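Local coordinates for protein endo-1,4-beta-xylanase (Pseudoalteromonas haloplanktis, PDB 1H12) that hydrolyses internal beta-1,4 linkages of xylan as a cold-adapted family 8 glycoside hydrolase and may also act on related beta-glucans, at residues S7-R18 / D292-A300; W283-L291 / W301-L310. All coordinates share one frame; numbering follows the deposited sequence. Where two conformers were deposited one is given.

Contact 1. Residues S7-R18 / D292-A300; sequences SSVGAYSSGTYR and DAHLMGAQA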
# COMPACT_ATOMS: atom_id res chain seq x y z
N SER A 7 3.35 -21.82 2.86
CA SER A 7 4.76 -22.16 2.95
C SER A 7 5.60 -21.17 3.70
O SER A 7 5.38 -19.97 3.62
CB SER A 7 5.33 -22.34 1.56
OG SER A 7 6.68 -22.81 1.65
N SER A 8 6.60 -21.68 4.44
CA SER A 8 7.62 -20.84 5.07
C SER A 8 8.61 -20.32 4.05
O SER A 8 9.43 -19.51 4.39
CB SER A 8 8.37 -21.60 6.14
OG SER A 8 8.97 -22.74 5.60
N VAL A 9 8.57 -20.83 2.85
CA VAL A 9 9.44 -20.36 1.75
C VAL A 9 8.59 -19.48 0.86
O VAL A 9 7.54 -19.89 0.38
CB VAL A 9 9.99 -21.53 0.90
CG1 VAL A 9 10.83 -21.07 -0.25
CG2 VAL A 9 10.83 -22.47 1.78
N GLY A 10 9.05 -18.27 0.66
CA GLY A 10 8.28 -17.32 -0.16
C GLY A 10 8.37 -17.54 -1.66
O GLY A 10 9.33 -18.13 -2.18
N ALA A 11 7.41 -16.98 -2.36
CA ALA A 11 7.38 -16.98 -3.82
C ALA A 11 8.59 -16.27 -4.41
O ALA A 11 9.04 -16.65 -5.51
CB ALA A 11 6.11 -16.29 -4.28
N TYR A 12 9.12 -15.30 -3.73
CA TYR A 12 10.34 -14.61 -4.24
C TYR A 12 11.50 -15.59 -4.35
O TYR A 12 12.29 -15.48 -5.32
CB TYR A 12 10.66 -13.40 -3.36
CG TYR A 12 11.71 -12.47 -3.85
CD1 TYR A 12 11.95 -12.23 -5.20
CD2 TYR A 12 12.45 -11.77 -2.95
CE1 TYR A 12 12.92 -11.29 -5.61
CE2 TYR A 12 13.41 -10.85 -3.34
CZ TYR A 12 13.63 -10.60 -4.68
OH TYR A 12 14.62 -9.69 -5.02
N SER A 13 11.60 -16.48 -3.37
CA SER A 13 12.69 -17.47 -3.46
C SER A 13 12.36 -18.67 -4.30
O SER A 13 13.27 -19.20 -4.98
CB SER A 13 12.99 -17.95 -2.03
OG SER A 13 13.48 -16.91 -1.21
N SER A 14 11.13 -19.15 -4.31
CA SER A 14 10.83 -20.41 -5.01
C SER A 14 10.39 -20.19 -6.41
O SER A 14 10.51 -21.09 -7.23
CB SER A 14 9.71 -21.13 -4.27
OG SER A 14 8.52 -20.36 -4.41
N GLY A 15 9.88 -19.01 -6.71
CA GLY A 15 9.24 -18.71 -7.96
C GLY A 15 7.85 -19.20 -8.08
O GLY A 15 7.23 -19.03 -9.13
N THR A 16 7.31 -19.84 -7.05
CA THR A 16 5.95 -20.36 -7.07
C THR A 16 5.01 -19.34 -6.44
O THR A 16 5.11 -19.12 -5.24
CB THR A 16 5.87 -21.64 -6.21
OG1 THR A 16 6.74 -22.62 -6.75
CG2 THR A 16 4.44 -22.23 -6.19
N TYR A 17 4.15 -18.72 -7.21
CA TYR A 17 3.16 -17.77 -6.71
C TYR A 17 1.81 -18.48 -6.55
O TYR A 17 1.35 -19.21 -7.44
CB TYR A 17 3.01 -16.60 -7.70
CG TYR A 17 4.20 -15.65 -7.59
CD1 TYR A 17 5.40 -15.90 -8.25
CD2 TYR A 17 4.12 -14.51 -6.80
CE1 TYR A 17 6.47 -15.08 -8.12
CE2 TYR A 17 5.22 -13.67 -6.66
CZ TYR A 17 6.40 -13.94 -7.31
OH TYR A 17 7.47 -13.08 -7.15
N ARG A 18 1.18 -18.26 -5.42
CA ARG A 18 -0.17 -18.72 -5.21
C ARG A 18 -1.12 -17.91 -6.03
O ARG A 18 -0.91 -16.70 -6.30
CB ARG A 18 -0.58 -18.58 -3.75
CG ARG A 18 0.20 -19.46 -2.81
CD ARG A 18 -0.12 -19.22 -1.33
NE ARG A 18 -1.51 -19.52 -1.03
CZ ARG A 18 -2.04 -19.39 0.18
NH1 ARG A 18 -1.30 -18.87 1.16
NH2 ARG A 18 -3.28 -19.74 0.43
N ASP A 292 3.80 -10.14 2.67
CA ASP A 292 5.07 -10.59 3.16
C ASP A 292 5.10 -12.11 3.29
O ASP A 292 6.11 -12.77 2.93
CB ASP A 292 5.45 -9.94 4.46
CG ASP A 292 6.91 -10.15 4.79
OD1 ASP A 292 7.22 -10.83 5.81
OD2 ASP A 292 7.76 -9.66 4.03
N ALA A 293 4.03 -12.68 3.83
CA ALA A 293 3.98 -14.13 3.95
C ALA A 293 4.08 -14.81 2.59
O ALA A 293 4.78 -15.80 2.42
CB ALA A 293 2.68 -14.53 4.65
N HIS A 294 3.32 -14.31 1.62
CA HIS A 294 3.32 -14.88 0.27
C HIS A 294 4.69 -14.76 -0.36
O HIS A 294 5.26 -15.75 -0.87
CB HIS A 294 2.27 -14.16 -0.58
CG HIS A 294 2.07 -14.77 -1.92
ND1 HIS A 294 1.55 -14.08 -2.98
CD2 HIS A 294 2.30 -16.03 -2.37
CE1 HIS A 294 1.47 -14.89 -4.03
NE2 HIS A 294 1.93 -16.10 -3.69
N LEU A 295 5.26 -13.56 -0.37
CA LEU A 295 6.50 -13.30 -1.09
C LEU A 295 7.72 -13.83 -0.38
O LEU A 295 8.65 -14.26 -1.07
CB LEU A 295 6.64 -11.79 -1.36
CG LEU A 295 5.99 -11.29 -2.62
CD1 LEU A 295 6.77 -11.71 -3.88
CD2 LEU A 295 4.52 -11.68 -2.75
N MET A 296 7.80 -13.74 0.95
CA MET A 296 8.99 -14.07 1.70
C MET A 296 8.81 -15.23 2.68
O MET A 296 9.84 -15.63 3.28
CB MET A 296 9.53 -12.87 2.41
CG MET A 296 10.17 -11.89 1.50
SD MET A 296 11.39 -12.32 0.50
CE MET A 296 11.92 -12.71 0.88
N GLY A 297 7.62 -15.79 2.79
CA GLY A 297 7.37 -16.97 3.60
C GLY A 297 6.58 -16.65 4.86
O GLY A 297 6.75 -15.61 5.49
N ALA A 298 5.66 -17.55 5.21
CA ALA A 298 4.82 -17.38 6.36
C ALA A 298 5.49 -17.94 7.60
O ALA A 298 5.88 -19.13 7.63
CB ALA A 298 3.50 -18.08 6.14
N GLN A 299 5.64 -17.13 8.61
CA GLN A 299 6.13 -17.52 9.91
C GLN A 299 4.98 -17.44 10.93
O GLN A 299 3.89 -16.99 10.63
CB GLN A 299 7.26 -16.60 10.33
CG GLN A 299 8.44 -16.49 9.38
N ALA A 300 5.23 -17.94 12.12
CA ALA A 300 4.19 -17.97 13.13
C ALA A 300 3.60 -16.57 13.36
O ALA A 300 2.39 -16.46 13.57
CB ALA A 300 4.74 -18.56 14.46
O HOH W 1 3.80 -18.41 2.00
O HOH W 2 11.46 -17.23 1.63
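The C-terminal end of helix 283-296 is a docking site for the N-terminal arm, with carbonyls of its last turn receiving the first N-H groups of the short helix 11-14. Ala11 N donates to His294 O at 2.9 Å, almost straight at 177°, and Tyr12 N donates to Leu295 O at 2.9 Å. The two backbones pass very close at Gly10, whose CA lies 3.8 Å from Met296 CA. Past the helix end, where Gly297, with positive phi, takes the backbone out of the helix, Ala298 N reaches Ser7 O at 2.9 Å. Two waters add bridges, one from Ser7 O to Ala293 O, the other from Gly10 N to Met296 O.

His294 makes the largest single contribution. With CG anti to the backbone N (chi1 -173°), its side chain carries the imidazole out from the flank of the helix to the 17-18 backbone, where NE2 accepts from Arg18 N at 2.9 Å. The edge of Tyr17 is turned toward the imidazole face in an offset edge-to-face pair, planes at 86°. One face of the Tyr17 ring is covered by Ala11 CB of its own segment, over the ring centre, while Leu295 CD1 lies 3.6 Å from Tyr17 OH. Met296 runs alongside Tyr12, its SD in the ring plane at the edge, 3.7 Å from Tyr12 CD2: a Met-aromatic contact.

Both tyrosine hydroxyls tie this patch to the chain's C-terminal tail, Tyr12 OH bonding Asn401 and Tyr17 OH bonding Phe399 N. Met296 also leans on Ala207 of helix 206-215, and Ala298 packs on Lys303 of helix 300-318.

Contact 2. Residues W283-L291 / W301-L310; sequences WRVIMNVGL and WHKSAVNKAL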
# COMPACT_ATOMS: atom_id res chain seq x y z
N TRP A 283 -5.90 -0.35 7.90
CA TRP A 283 -6.47 -1.38 7.06
C TRP A 283 -5.39 -2.17 6.32
O TRP A 283 -5.54 -3.36 6.08
CB TRP A 283 -7.39 -0.86 5.96
CG TRP A 283 -8.67 -0.19 6.36
CD1 TRP A 283 -9.22 -0.00 7.61
CD2 TRP A 283 -9.58 0.42 5.44
NE1 TRP A 283 -10.39 0.67 7.49
CE2 TRP A 283 -10.62 0.96 6.17
CE3 TRP A 283 -9.59 0.56 4.04
CZ2 TRP A 283 -11.65 1.63 5.54
CZ3 TRP A 283 -10.59 1.20 3.43
CH2 TRP A 283 -11.60 1.75 4.17
N ARG A 284 -4.36 -1.45 5.87
CA ARG A 284 -3.37 -2.06 5.00
C ARG A 284 -2.38 -2.95 5.72
O ARG A 284 -1.65 -3.68 5.06
CB ARG A 284 -2.59 -0.94 4.23
CG ARG A 284 -3.48 -0.08 3.37
CD ARG A 284 -2.70 0.78 2.39
NE ARG A 284 -1.76 1.76 2.95
CZ ARG A 284 -2.09 2.98 3.33
NH1 ARG A 284 -3.33 3.35 3.43
NH2 ARG A 284 -1.16 3.84 3.58
N VAL A 285 -2.33 -2.88 7.03
CA VAL A 285 -1.32 -3.64 7.76
C VAL A 285 -1.45 -5.13 7.50
O VAL A 285 -0.47 -5.78 7.11
CB VAL A 285 -1.32 -3.32 9.25
CG1 VAL A 285 -0.29 -4.17 9.97
CG2 VAL A 285 -1.05 -1.85 9.51
N ILE A 286 -2.63 -5.73 7.72
CA ILE A 286 -2.70 -7.17 7.50
C ILE A 286 -2.62 -7.55 6.01
O ILE A 286 -2.20 -8.65 5.68
CB ILE A 286 -3.83 -7.86 8.24
CG1 ILE A 286 -5.24 -7.45 7.74
CG2 ILE A 286 -3.65 -7.70 9.75
CD1 ILE A 286 -6.36 -8.30 8.35
N MET A 287 -2.96 -6.61 5.12
CA MET A 287 -2.67 -6.80 3.70
C MET A 287 -1.15 -6.96 3.50
O MET A 287 -0.72 -7.87 2.78
CB MET A 287 -3.19 -5.60 2.91
CG MET A 287 -3.01 -5.65 1.46
SD MET A 287 -3.57 -4.15 0.67
CE MET A 287 -2.64 -2.92 1.08
N ASN A 288 -0.38 -6.08 4.12
CA ASN A 288 1.07 -6.15 4.02
C ASN A 288 1.62 -7.42 4.64
O ASN A 288 2.61 -7.96 4.15
CB ASN A 288 1.69 -4.94 4.70
CG ASN A 288 1.39 -3.63 4.05
OD1 ASN A 288 1.07 -3.56 2.84
ND2 ASN A 288 1.52 -2.55 4.81
N VAL A 289 1.03 -7.88 5.74
CA VAL A 289 1.44 -9.14 6.37
C VAL A 289 1.18 -10.31 5.39
O VAL A 289 2.03 -11.18 5.25
CB VAL A 289 0.75 -9.33 7.72
CG1 VAL A 289 1.06 -10.69 8.31
CG2 VAL A 289 1.17 -8.25 8.69
N GLY A 290 0.02 -10.32 4.75
CA GLY A 290 -0.26 -11.33 3.71
C GLY A 290 0.76 -11.28 2.57
O GLY A 290 1.25 -12.31 2.11
N LEU A 291 1.03 -10.07 2.07
CA LEU A 291 2.02 -9.87 1.05
C LEU A 291 3.36 -10.49 1.47
O LEU A 291 3.98 -11.24 0.73
CB LEU A 291 2.12 -8.37 0.72
CG LEU A 291 3.07 -7.91 -0.34
CD1 LEU A 291 2.77 -6.44 -0.64
CD2 LEU A 291 4.54 -8.06 -0.01
N TRP A 301 4.43 -15.53 13.38
CA TRP A 301 3.88 -14.21 13.68
C TRP A 301 2.91 -13.74 12.59
O TRP A 301 1.92 -13.06 12.91
CB TRP A 301 4.95 -13.17 13.94
CG TRP A 301 5.72 -12.67 12.73
CD1 TRP A 301 6.89 -13.13 12.22
CD2 TRP A 301 5.33 -11.55 11.92
NE1 TRP A 301 7.25 -12.38 11.11
CE2 TRP A 301 6.31 -11.42 10.89
CE3 TRP A 301 4.28 -10.66 11.96
CZ2 TRP A 301 6.24 -10.41 9.93
CZ3 TRP A 301 4.21 -9.69 10.95
CH2 TRP A 301 5.17 -9.57 9.98
N HIS A 302 3.16 -14.05 11.32
CA HIS A 302 2.25 -13.62 10.27
C HIS A 302 0.88 -14.23 10.50
O HIS A 302 -0.16 -13.58 10.37
CB HIS A 302 2.68 -14.06 8.87
CG HIS A 302 4.01 -13.56 8.40
ND1 HIS A 302 5.19 -14.19 8.72
CD2 HIS A 302 4.31 -12.53 7.57
CE1 HIS A 302 6.15 -13.54 8.08
NE2 HIS A 302 5.66 -12.52 7.38
N LYS A 303 0.88 -15.52 10.79
CA LYS A 303 -0.35 -16.30 10.94
C LYS A 303 -1.13 -15.81 12.13
O LYS A 303 -2.36 -15.64 12.06
CB LYS A 303 0.00 -17.78 11.05
CG LYS A 303 0.69 -18.35 9.86
CD LYS A 303 1.30 -19.78 10.19
CE LYS A 303 2.12 -20.30 9.25
NZ LYS A 303 2.59 -21.69 9.71
N SER A 304 -0.48 -15.61 13.25
CA SER A 304 -1.16 -15.12 14.44
C SER A 304 -1.74 -13.73 14.20
O SER A 304 -2.85 -13.42 14.59
CB SER A 304 -0.16 -15.12 15.63
OG SER A 304 -0.74 -14.61 16.79
N ALA A 305 -0.95 -12.85 13.59
CA ALA A 305 -1.40 -11.47 13.34
C ALA A 305 -2.70 -11.48 12.54
O ALA A 305 -3.67 -10.82 12.93
CB ALA A 305 -0.32 -10.70 12.59
N VAL A 306 -2.68 -12.21 11.43
CA VAL A 306 -3.88 -12.20 10.59
C VAL A 306 -5.04 -12.98 11.21
O VAL A 306 -6.18 -12.51 11.17
CB VAL A 306 -3.61 -12.56 9.13
CG1 VAL A 306 -2.45 -11.66 8.60
CG2 VAL A 306 -3.35 -13.98 8.90
N ASN A 307 -4.78 -14.14 11.75
CA ASN A 307 -5.85 -14.93 12.30
C ASN A 307 -6.56 -14.16 13.42
O ASN A 307 -7.79 -14.17 13.50
CB ASN A 307 -5.33 -16.27 12.86
CG ASN A 307 -4.97 -17.28 11.81
OD1 ASN A 307 -5.45 -17.27 10.67
ND2 ASN A 307 -4.13 -18.26 12.23
N LYS A 308 -5.81 -13.47 14.28
CA LYS A 308 -6.42 -12.75 15.38
C LYS A 308 -7.14 -11.49 14.88
O LYS A 308 -8.20 -11.12 15.45
CB LYS A 308 -5.41 -12.43 16.47
CG LYS A 308 -4.90 -13.66 17.20
CD LYS A 308 -3.61 -13.34 18.01
CE LYS A 308 -3.63 -12.30 19.06
NZ LYS A 308 -4.60 -12.80 20.13
N ALA A 309 -6.58 -10.79 13.91
CA ALA A 309 -7.23 -9.56 13.40
C ALA A 309 -8.54 -9.91 12.70
O ALA A 309 -9.56 -9.28 12.93
CB ALA A 309 -6.29 -8.83 12.48
N LEU A 310 -8.49 -10.88 11.80
CA LEU A 310 -9.70 -11.33 11.11
C LEU A 310 -10.71 -11.88 12.11
O LEU A 310 -11.92 -11.68 11.98
CB LEU A 310 -9.38 -12.35 10.02
CG LEU A 310 -8.54 -11.82 8.87
CD1 LEU A 310 -8.31 -12.96 7.88
CD2 LEU A 310 -9.17 -10.69 8.15
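At the edge of the His302 ring, near its plane, sits Val289 O, 3.5 Å from His302 CD2. One face of the same imidazole has Trp301 CE2 above it, offset toward the rim, and the indole has His302 ND1 over one face, likewise off-centre, so the two neighbours cover each other in part. Val289 meets the indole obliquely, its CG2 lying 4.1 Å from Trp301 CZ3. The rotation of the imidazole is fixed at both nitrogens: ND1 takes the N-H of Gln299 and NE2 hydrogen-bonds Asp292 OD1.

Away from the rings the side-chain contacts are apolar. With Val289 CG1 anti to its own N (chi1 174°), that methyl points across the gap, 3.8 Å from His302 CB and 3.7 Å from Val306 CG1, the two valines sliding past each other in opposite directions. A turn earlier, Ile286 spreads its branches over the next part of helix 300-318: CG2 is 4.0 Å from Ala309 CB, and CD1 is 3.7 Å from Leu310 CD2. Val306 CG1 touches both residues, Ile286 through its CB at 4.1 Å.

The segment axes come within 9.8 Å and cross at -143°, far enough from antiparallel to splay the pair. Consecutive in the chain, the helices form an alpha-helical hairpin, as expected in the (alpha/alpha)6 barrel of family 8 enzymes. Helix 219-243 closes one flank, with Leu236 on Trp301 and Phe240 on both Ile286 and Ala305. Helix 342-351 adds Asn348 and Ala351 against Ile286, and the loop after it brings Ala354 to Val306 and Leu352 to Leu310.

Overall arrangement
Helix 283-296 runs through both contacts: its later part receives the N-terminal arm in contact 1, and its earlier part packs on helix 300-318 in contact 2. Their centres are about 14 Å apart, yet they touch directly, Asp292 OD1 lying 2.8 Å from His302 NE2 in a probable hydrogen bond; a salt bridge from Arg233 holds the other carboxylate oxygen of Asp292. The start of the helix leads toward the sugar: Trp283 NE1 bonds the carbonyl of Gln327, one of the residues lining the xylopyranose pocket. The same helix therefore connects the surroundings of that pocket with the N-terminal arm; the centre of contact 1 lies about 19 Å from the centre of the chain.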